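Side-chain contacts in Rho guanyl nucleotide exchange factor (Rom2), putative (Aspergillus fumigatus Af293, PDB 5O51), which probably acts as a guanine-nucleotide exchange factor for Rho-type GTPases, this chain being its CNH domain, a seven-bladed beta-propeller: residues D69-E72 / E73-L76; H184-R187 / S188-C191. All blocks are in the same frame, centred on the assembly; numbering follows the deposited sequence.

Contact 1. Residues D69-E72 / E73-L76; sequences DTLE and EYQL
Q75 reaches back round the turn to E72, and its side chain is the one to follow. From CB, which points away from the 69-72 segment, CG leaves beside the backbone N (chi1 -65°); the bend at chi2 (-69°) then folds the chain over, so that CG and CD come past the carbonyl oxygen of E72 at 3.8 and 3.7 Å. At the tip, Q75 NE2 donates to E72 O at 2.7 Å, along a lone pair in the carbonyl plane, with E72 O almost in the plane of the Q75 amide. The E72 side chain runs obliquely across that of Q75, its CG 4.0 Å from Q75 NE2, and its carboxylate also has a weak bond from D29 N.

At the base of the turn L71 and L76 form a hydrogen-bonded antiparallel pair. L71 N donates to L76 O at 2.9 Å and L76 N returns to L71 O, while Q75 and L76 both stand opposite L71: a G1 beta bulge, with Q75 in the left-handed backbone conformation usual at the first position of this bulge. L71 and L76 put their side chains on one face, CB to CB 4.3 Å, and L71 CD2 also meets Y74 CD1 obliquely. Since E72 O receives Q75 NE2 and, weakly, Q75 N as well, one carbonyl is gripped by both the backbone and the side chain of a single residue, which fixes the Q75 amide against the turn.

Contact 2. Residues H184-R187 / S188-C191; sequences HFLR and STLC
Three well-placed backbone hydrogen bonds, and a fourth that is less sure, tie H184-L186 to T189-C191 across a tight hairpin. H184 and C191 form one hydrogen-bonded antiparallel pair, H184 N to C191 O and C191 N to H184 O, both 2.9 Å. L186 and T189 form the other: L186 N donates to T189 O at 2.8 Å, whereas the return bond from T189 N is less certain because the position of L186 O is less sure. R187 and S188 make the two-residue connection between these strands. A softer contact runs from L190 CA to H184 O.

Apolar contacts divide between the two faces of the hairpin. On one face F185 and L190, a non-hydrogen-bonded pair, lie side by side and point the same way; L190 CD2 approaches F185 CE1 obliquely, at 3.4 Å. On the other, L186 CD1 reaches diagonally to C191 CB at 3.6 Å. L186 CG stands beside its own backbone N (chi1 -73°), and the extended chain beyond carries CD1 to the cysteine.

The polar side-chain atoms find partners outside the two segments: H184 NE2 makes weak bonds to S182 OG and I231 O, and T189 OG1 is hydrogen-bonded to V201 O. The H184 ring also has C191 O at its edge, near the ring plane, with CD2 3.8 Å from that oxygen.

Strand 180-186 is the edge strand of its four-stranded blade, probably the inner one as in other propellers, with 189-194 beside it and then 197-202, where V200 touches T189 and F198 touches C191. Strand 125-132 of the preceding blade covers F185 and L190 through C128, and I233 of strand 230-236 in the next blade meets H184 and C191.

Overall arrangement
Both contacts are turns joining the first two strands of a four-stranded blade: contact 1 links strands 65-71 and 76-81, contact 2 strands 180-186 and 189-194. Their centres are 20 Å apart, with nearest atoms about 9 Å apart and no touch. Contact 1 lies at the surface, with L71 its one buried residue, and is touched by strands 22-28 and 115-120. Contact 2 is partly buried and more regular, with strands 125-132 and 230-236 against it. In contact 1 a side chain bonds across the turn, Q75 to E72; in contact 2 the bonds across are backbone only, and its side chains meet through apolar contacts on both faces.

Contact 1. Residues D69-E72 / E73-L76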
loop_
_atom_site.group_PDB
_atom_site.type_symbol
_atom_site.label_atom_id
_atom_site.label_comp_id
_atom_site.label_asym_id
_atom_site.label_seq_id
_atom_site.Cartn_x
_atom_site.Cartn_y
_atom_site.Cartn_z
ATOM N N ASP A 69 -2.908 6.741 5.944
ATOM C CA ASP A 69 -2.511 5.707 6.916
ATOM C C ASP A 69 -2.579 6.282 8.336
ATOM O O ASP A 69 -3.014 7.466 8.531
ATOM C CB ASP A 69 -1.095 5.240 6.620
ATOM C CG ASP A 69 -0.845 3.747 6.997
ATOM O OD1 ASP A 69 -1.589 3.132 7.821
ATOM O OD2 ASP A 69 0.129 3.218 6.452
ATOM N N THR A 70 -2.221 5.450 9.320
ATOM C CA THR A 70 -2.174 5.824 10.765
ATOM C C THR A 70 -0.872 5.385 11.425
ATOM O O THR A 70 -0.245 4.497 10.910
ATOM C CB THR A 70 -3.249 5.112 11.620
ATOM O OG1 THR A 70 -3.235 3.705 11.328
ATOM C CG2 THR A 70 -4.642 5.699 11.390
ATOM N N LEU A 71 -0.498 6.026 12.550
ATOM C CA LEU A 71 0.414 5.480 13.606
ATOM C C LEU A 71 -0.403 5.378 14.855
ATOM O O LEU A 71 -0.551 6.355 15.572
ATOM C CB LEU A 71 1.553 6.450 13.929
ATOM C CG LEU A 71 2.845 6.375 13.138
ATOM C CD1 LEU A 71 2.509 6.745 11.730
ATOM C CD2 LEU A 71 3.925 7.323 13.701
ATOM N N GLU A 72 -0.965 4.221 15.136
ATOM C CA GLU A 72 -2.026 4.132 16.150
ATOM C C GLU A 72 -1.446 4.349 17.566
ATOM O O GLU A 72 -2.139 4.879 18.461
ATOM C CB GLU A 72 -2.796 2.787 16.006
ATOM C CG GLU A 72 -4.184 2.736 16.661
ATOM C CD GLU A 72 -5.377 2.864 15.683
ATOM O OE1 GLU A 72 -5.460 3.877 14.976
ATOM O OE2 GLU A 72 -6.273 1.977 15.655
ATOM N N GLU A 73 -0.169 4.010 17.720
ATOM C CA GLU A 73 0.546 4.113 18.991
ATOM C C GLU A 73 0.696 5.571 19.428
ATOM O O GLU A 73 0.668 5.838 20.649
ATOM C CB GLU A 73 1.923 3.409 18.895
ATOM C CG GLU A 73 2.828 3.525 20.112
ATOM C CD GLU A 73 2.306 2.777 21.336
ATOM O OE1 GLU A 73 2.166 1.535 21.270
ATOM O OE2 GLU A 73 2.050 3.427 22.372
ATOM N N TYR A 74 0.862 6.461 18.425
ATOM C CA TYR A 74 1.010 7.921 18.597
ATOM C C TYR A 74 -0.251 8.720 18.266
ATOM O O TYR A 74 -0.221 9.950 18.177
ATOM C CB TYR A 74 2.150 8.395 17.710
ATOM C CG TYR A 74 3.420 7.863 18.239
ATOM C CD1 TYR A 74 3.864 6.602 17.892
ATOM C CD2 TYR A 74 4.147 8.588 19.172
ATOM C CE1 TYR A 74 5.033 6.088 18.435
ATOM C CE2 TYR A 74 5.315 8.095 19.718
ATOM C CZ TYR A 74 5.760 6.844 19.345
ATOM O OH TYR A 74 6.934 6.356 19.873
ATOM N N GLN A 75 -1.351 8.014 18.043
ATOM C CA GLN A 75 -2.623 8.629 17.697
ATOM C C GLN A 75 -2.470 9.704 16.582
ATOM O O GLN A 75 -3.002 10.799 16.705
ATOM C CB GLN A 75 -3.278 9.165 18.968
ATOM C CG GLN A 75 -3.680 8.052 19.983
ATOM C CD GLN A 75 -4.838 7.199 19.439
ATOM O OE1 GLN A 75 -6.024 7.616 19.437
ATOM N NE2 GLN A 75 -4.490 6.037 18.895
ATOM N N LEU A 76 -1.751 9.340 15.510
ATOM C CA LEU A 76 -1.572 10.204 14.326
ATOM C C LEU A 76 -2.243 9.625 13.079
ATOM O O LEU A 76 -2.076 8.407 12.726
ATOM C CB LEU A 76 -0.088 10.473 14.025
ATOM C CG LEU A 76 0.696 11.238 15.077
ATOM C CD1 LEU A 76 2.138 11.432 14.625
ATOM C CD2 LEU A 76 0.064 12.560 15.422
#

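Contact 2. Residues H184-R187 / S188-C191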
loop_
_atom_site.group_PDB
_atom_site.type_symbol
_atom_site.label_atom_id
_atom_site.label_comp_id
_atom_site.label_asym_id
_atom_site.label_seq_id
_atom_site.Cartn_x
_atom_site.Cartn_y
_atom_site.Cartn_z
ATOM N N HIS A 184 9.722 -0.924 1.341
ATOM C CA HIS A 184 9.451 -1.963 2.347
ATOM C C HIS A 184 10.487 -1.902 3.463
ATOM O O HIS A 184 11.672 -1.642 3.219
ATOM C CB HIS A 184 9.454 -3.370 1.682
ATOM C CG HIS A 184 8.502 -3.466 0.526
ATOM N ND1 HIS A 184 7.185 -3.830 0.685
ATOM C CD2 HIS A 184 8.643 -3.111 -0.771
ATOM C CE1 HIS A 184 6.567 -3.733 -0.472
ATOM N NE2 HIS A 184 7.428 -3.291 -1.372
ATOM N N PHE A 185 10.023 -2.073 4.689
ATOM C CA PHE A 185 10.908 -2.174 5.853
ATOM C C PHE A 185 11.311 -3.613 6.012
ATOM O O PHE A 185 10.426 -4.456 6.165
ATOM C CB PHE A 185 10.165 -1.719 7.087
ATOM C CG PHE A 185 9.940 -0.239 7.117
ATOM C CD1 PHE A 185 10.978 0.631 7.494
ATOM C CD2 PHE A 185 8.713 0.295 6.734
ATOM C CE1 PHE A 185 10.762 2.003 7.535
ATOM C CE2 PHE A 185 8.496 1.655 6.759
ATOM C CZ PHE A 185 9.512 2.513 7.162
ATOM N N LEU A 186 12.619 -3.881 5.910
ATOM C CA LEU A 186 13.198 -5.201 6.210
ATOM C C LEU A 186 14.209 -5.075 7.335
ATOM O O LEU A 186 15.386 -4.809 7.059
ATOM C CB LEU A 186 13.954 -5.735 5.019
ATOM C CG LEU A 186 13.186 -6.229 3.822
ATOM C CD1 LEU A 186 14.218 -6.520 2.723
ATOM C CD2 LEU A 186 12.334 -7.448 4.218
ATOM N N ARG A 187 13.740 -5.239 8.577
ATOM C CA ARG A 187 14.573 -5.208 9.803
ATOM C C ARG A 187 15.987 -4.626 9.655
ATOM O O ARG A 187 16.932 -5.351 9.324
ATOM C CB ARG A 187 14.685 -6.616 10.384
ATOM C CG ARG A 187 15.115 -7.686 9.389
ATOM C CD ARG A 187 15.292 -9.030 10.078
ATOM N NE ARG A 187 16.676 -9.297 10.437
ATOM C CZ ARG A 187 17.204 -10.508 10.651
ATOM N NH1 ARG A 187 16.472 -11.627 10.579
ATOM N NH2 ARG A 187 18.493 -10.600 10.950
ATOM N N SER A 188 16.096 -3.315 9.880
ATOM C CA SER A 188 17.357 -2.541 9.864
ATOM C C SER A 188 17.658 -1.958 8.517
ATOM O O SER A 188 18.593 -1.156 8.384
ATOM C CB SER A 188 18.600 -3.317 10.352
ATOM O OG SER A 188 18.387 -3.906 11.619
ATOM N N THR A 189 16.876 -2.330 7.514
ATOM C CA THR A 189 17.096 -1.802 6.199
ATOM C C THR A 189 15.800 -1.448 5.501
ATOM O O THR A 189 14.752 -2.036 5.806
ATOM C CB THR A 189 17.876 -2.817 5.368
ATOM O OG1 THR A 189 18.444 -2.138 4.264
ATOM C CG2 THR A 189 16.998 -3.915 4.840
ATOM N N LEU A 190 15.908 -0.519 4.550
ATOM C CA LEU A 190 14.851 -0.243 3.571
ATOM C C LEU A 190 15.122 -0.930 2.225
ATOM O O LEU A 190 16.212 -0.769 1.666
ATOM C CB LEU A 190 14.739 1.234 3.283
ATOM C CG LEU A 190 14.479 2.197 4.427
ATOM C CD1 LEU A 190 14.485 3.588 3.810
ATOM C CD2 LEU A 190 13.192 1.937 5.171
ATOM N N CYS A 191 14.118 -1.663 1.718
ATOM C CA CYS A 191 14.155 -2.275 0.386
ATOM C C CYS A 191 13.252 -1.457 -0.557
ATOM O O CYS A 191 12.011 -1.357 -0.352
ATOM C CB CYS A 191 13.696 -3.726 0.451
ATOM S SG CYS A 191 14.021 -4.661 -1.052
#